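Cell division control protein 4 (Saccharomyces cerevisiae, PDB 3V7D) serves as the substrate-recognition subunit of an SCF E3 ubiquitin ligase, binding phosphorylated targets such as the CDK inhibitor SIC1 for ubiquitination and proteasomal degradation. Local coordinates at residues T126-E131 / I436-F441. The protein carries 1 engineered substitution. Numbering follows the deposited sequence.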
loop_
_atom_site.group_PDB
_atom_site.type_symbol
_atom_site.label_atom_id
_atom_site.label_comp_id
_atom_site.label_asym_id
_atom_site.label_seq_id
_atom_site.Cartn_x
_atom_site.Cartn_y
_atom_site.Cartn_z
ATOM N N THR B 126 15.472 -11.780 17.921
ATOM C CA THR B 126 15.386 -12.704 16.791
ATOM C C THR B 126 14.147 -12.506 15.930
ATOM O O THR B 126 14.133 -12.879 14.762
ATOM C CB THR B 126 15.408 -14.167 17.264
ATOM O OG1 THR B 126 14.258 -14.419 18.083
ATOM C CG2 THR B 126 16.673 -14.446 18.060
ATOM N N CYS B 127 13.101 -11.935 16.511
ATOM C CA CYS B 127 11.857 -11.755 15.777
ATOM C C CYS B 127 10.991 -10.665 16.384
ATOM O O CYS B 127 11.046 -10.402 17.586
ATOM C CB CYS B 127 11.083 -13.073 15.676
ATOM S SG CYS B 127 10.899 -13.974 17.239
ATOM N N LEU B 128 10.201 -10.026 15.529
ATOM C CA LEU B 128 9.337 -8.928 15.935
ATOM C C LEU B 128 8.051 -8.946 15.125
ATOM O O LEU B 128 8.073 -9.129 13.909
ATOM C CB LEU B 128 10.051 -7.585 15.749
ATOM C CG LEU B 128 9.346 -6.310 16.230
ATOM C CD1 LEU B 128 10.366 -5.287 16.706
ATOM C CD2 LEU B 128 8.471 -5.699 15.140
ATOM N N GLN B 129 6.934 -8.761 15.819
ATOM C CA GLN B 129 5.645 -8.551 15.179
ATOM C C GLN B 129 5.127 -7.190 15.606
ATOM O O GLN B 129 5.345 -6.765 16.742
ATOM C CB GLN B 129 4.647 -9.631 15.597
ATOM C CG GLN B 129 4.889 -10.993 14.977
ATOM C CD GLN B 129 4.504 -11.041 13.510
ATOM O OE1 GLN B 129 3.356 -11.333 13.167
ATOM N NE2 GLN B 129 5.463 -10.749 12.634
ATOM N N PHE B 130 4.454 -6.504 14.692
ATOM C CA PHE B 130 3.841 -5.220 14.994
ATOM C C PHE B 130 2.448 -5.205 14.390
ATOM O O PHE B 130 2.291 -4.981 13.193
ATOM C CB PHE B 130 4.678 -4.079 14.412
ATOM C CG PHE B 130 4.121 -2.711 14.690
ATOM C CD1 PHE B 130 3.324 -2.479 15.799
ATOM C CD2 PHE B 130 4.392 -1.655 13.835
ATOM C CE1 PHE B 130 2.807 -1.225 16.051
ATOM C CE2 PHE B 130 3.879 -0.396 14.083
ATOM C CZ PHE B 130 3.084 -0.181 15.193
ATOM N N GLU B 131 1.444 -5.474 15.219
ATOM C CA GLU B 131 0.048 -5.497 14.783
ATOM C C GLU B 131 -0.837 -5.056 15.943
ATOM O O GLU B 131 -0.474 -5.238 17.108
ATOM C CB GLU B 131 -0.389 -6.913 14.371
ATOM C CG GLU B 131 0.515 -7.652 13.386
ATOM C CD GLU B 131 0.458 -7.078 11.982
ATOM O OE1 GLU B 131 1.412 -7.311 11.211
ATOM O OE2 GLU B 131 -0.538 -6.399 11.650
ATOM N N ILE B 436 20.661 -3.066 14.146
ATOM C CA ILE B 436 19.213 -3.016 14.006
ATOM C C ILE B 436 18.741 -4.430 13.716
ATOM O O ILE B 436 18.971 -4.948 12.628
ATOM C CB ILE B 436 18.784 -2.102 12.848
ATOM C CG1 ILE B 436 19.563 -0.783 12.890
ATOM C CG2 ILE B 436 17.272 -1.870 12.887
ATOM C CD1 ILE B 436 19.264 0.061 14.106
ATOM N N TRP B 437 18.096 -5.061 14.690
ATOM C CA TRP B 437 17.714 -6.460 14.539
ATOM C C TRP B 437 16.421 -6.620 13.751
ATOM O O TRP B 437 16.282 -7.540 12.951
ATOM C CB TRP B 437 17.603 -7.147 15.902
ATOM C CG TRP B 437 18.899 -7.165 16.660
ATOM C CD1 TRP B 437 19.134 -6.642 17.900
ATOM C CD2 TRP B 437 20.146 -7.717 16.215
ATOM N NE1 TRP B 437 20.446 -6.845 18.257
ATOM C CE2 TRP B 437 21.088 -7.499 17.239
ATOM C CE3 TRP B 437 20.553 -8.378 15.052
ATOM C CZ2 TRP B 437 22.411 -7.918 17.135
ATOM C CZ3 TRP B 437 21.870 -8.792 14.950
ATOM C CH2 TRP B 437 22.782 -8.561 15.986
ATOM N N SER B 438 15.475 -5.718 13.972
ATOM C CA SER B 438 14.191 -5.818 13.303
ATOM C C SER B 438 13.525 -4.454 13.220
ATOM O O SER B 438 13.533 -3.695 14.185
ATOM C CB SER B 438 13.286 -6.807 14.038
ATOM O OG SER B 438 12.092 -7.029 13.312
ATOM N N VAL B 439 12.961 -4.145 12.057
ATOM C CA VAL B 439 12.261 -2.886 11.866
ATOM C C VAL B 439 10.895 -3.128 11.214
ATOM O O VAL B 439 10.736 -4.012 10.372
ATOM C CB VAL B 439 13.110 -1.862 11.052
ATOM C CG1 VAL B 439 13.111 -2.198 9.564
ATOM C CG2 VAL B 439 12.588 -0.464 11.262
ATOM N N ASN B 440 9.909 -2.347 11.632
ATOM C CA ASN B 440 8.543 -2.495 11.150
ATOM C C ASN B 440 7.851 -1.154 11.324
ATOM O O ASN B 440 8.059 -0.469 12.328
ATOM C CB ASN B 440 7.820 -3.579 11.961
ATOM C CG ASN B 440 6.514 -4.040 11.314
ATOM O OD1 ASN B 440 5.692 -3.230 10.891
ATOM N ND2 ASN B 440 6.322 -5.359 11.243
ATOM N N PHE B 441 7.048 -0.755 10.347
ATOM C CA PHE B 441 6.283 0.474 10.510
ATOM C C PHE B 441 4.900 0.390 9.886
ATOM O O PHE B 441 4.671 -0.370 8.948
ATOM C CB PHE B 441 7.054 1.695 9.980
ATOM C CG PHE B 441 7.227 1.716 8.484
ATOM C CD1 PHE B 441 6.234 2.234 7.660
ATOM C CD2 PHE B 441 8.390 1.240 7.903
ATOM C CE1 PHE B 441 6.393 2.259 6.284
ATOM C CE2 PHE B 441 8.559 1.264 6.526
ATOM C CZ PHE B 441 7.558 1.772 5.717
HETATM O O HOH W 1 8.099 -7.615 11.671
#
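L128 and F130 meet S438 and N440 where the innermost strands of two neighbouring WD40 propeller blades run side by side. Strand 126-131 belongs to the blade of WD repeat 1. Strand 436-441 is the inner strand of the last blade, which strand 113-118 completes. The two strands are nearly parallel, 17° apart, with axes 6.8 Å from each other at closest approach. They are joined by side chains and a water.

S438 OG lies 3.2 Å from L128 CB. Past it, the CD2 branch of L128 packs on N440 CB at 3.9 Å. The side chain of N440 then lies against F130. N440 CG is 3.6 Å from F130 CB. N440 OD1 comes up to the rim of the F130 ring, 3.6 Å from F130 CD2. The amide and ring planes are almost perpendicular, at 83°. CB of both residues points toward the other strand, and CG of N440 lies anti to the backbone N (chi1 -166°).

Each strand is held in its own blade by backbone pairing. A classic beta bulge sets T126 and C127 against G138 of strand 134-139. W437 and S438 form a second one opposite A449. On its far side, strand 126-131 meets the next blade, where Q129 OE1 accepts a hydrogen bond from Y170 N. Strand 436-441 meets strand 396-401 of the preceding blade, and F441 packs edge-to-face with Y400. W437 also packs against a polar side chain of the bound peptide.

The polar link between the strands runs through one water. The water donates to L128 O at 2.7 Å. N440 ND2 donates to the same water at 2.9 Å. L128 O also receives a weak hydrogen bond from Q129 NE2.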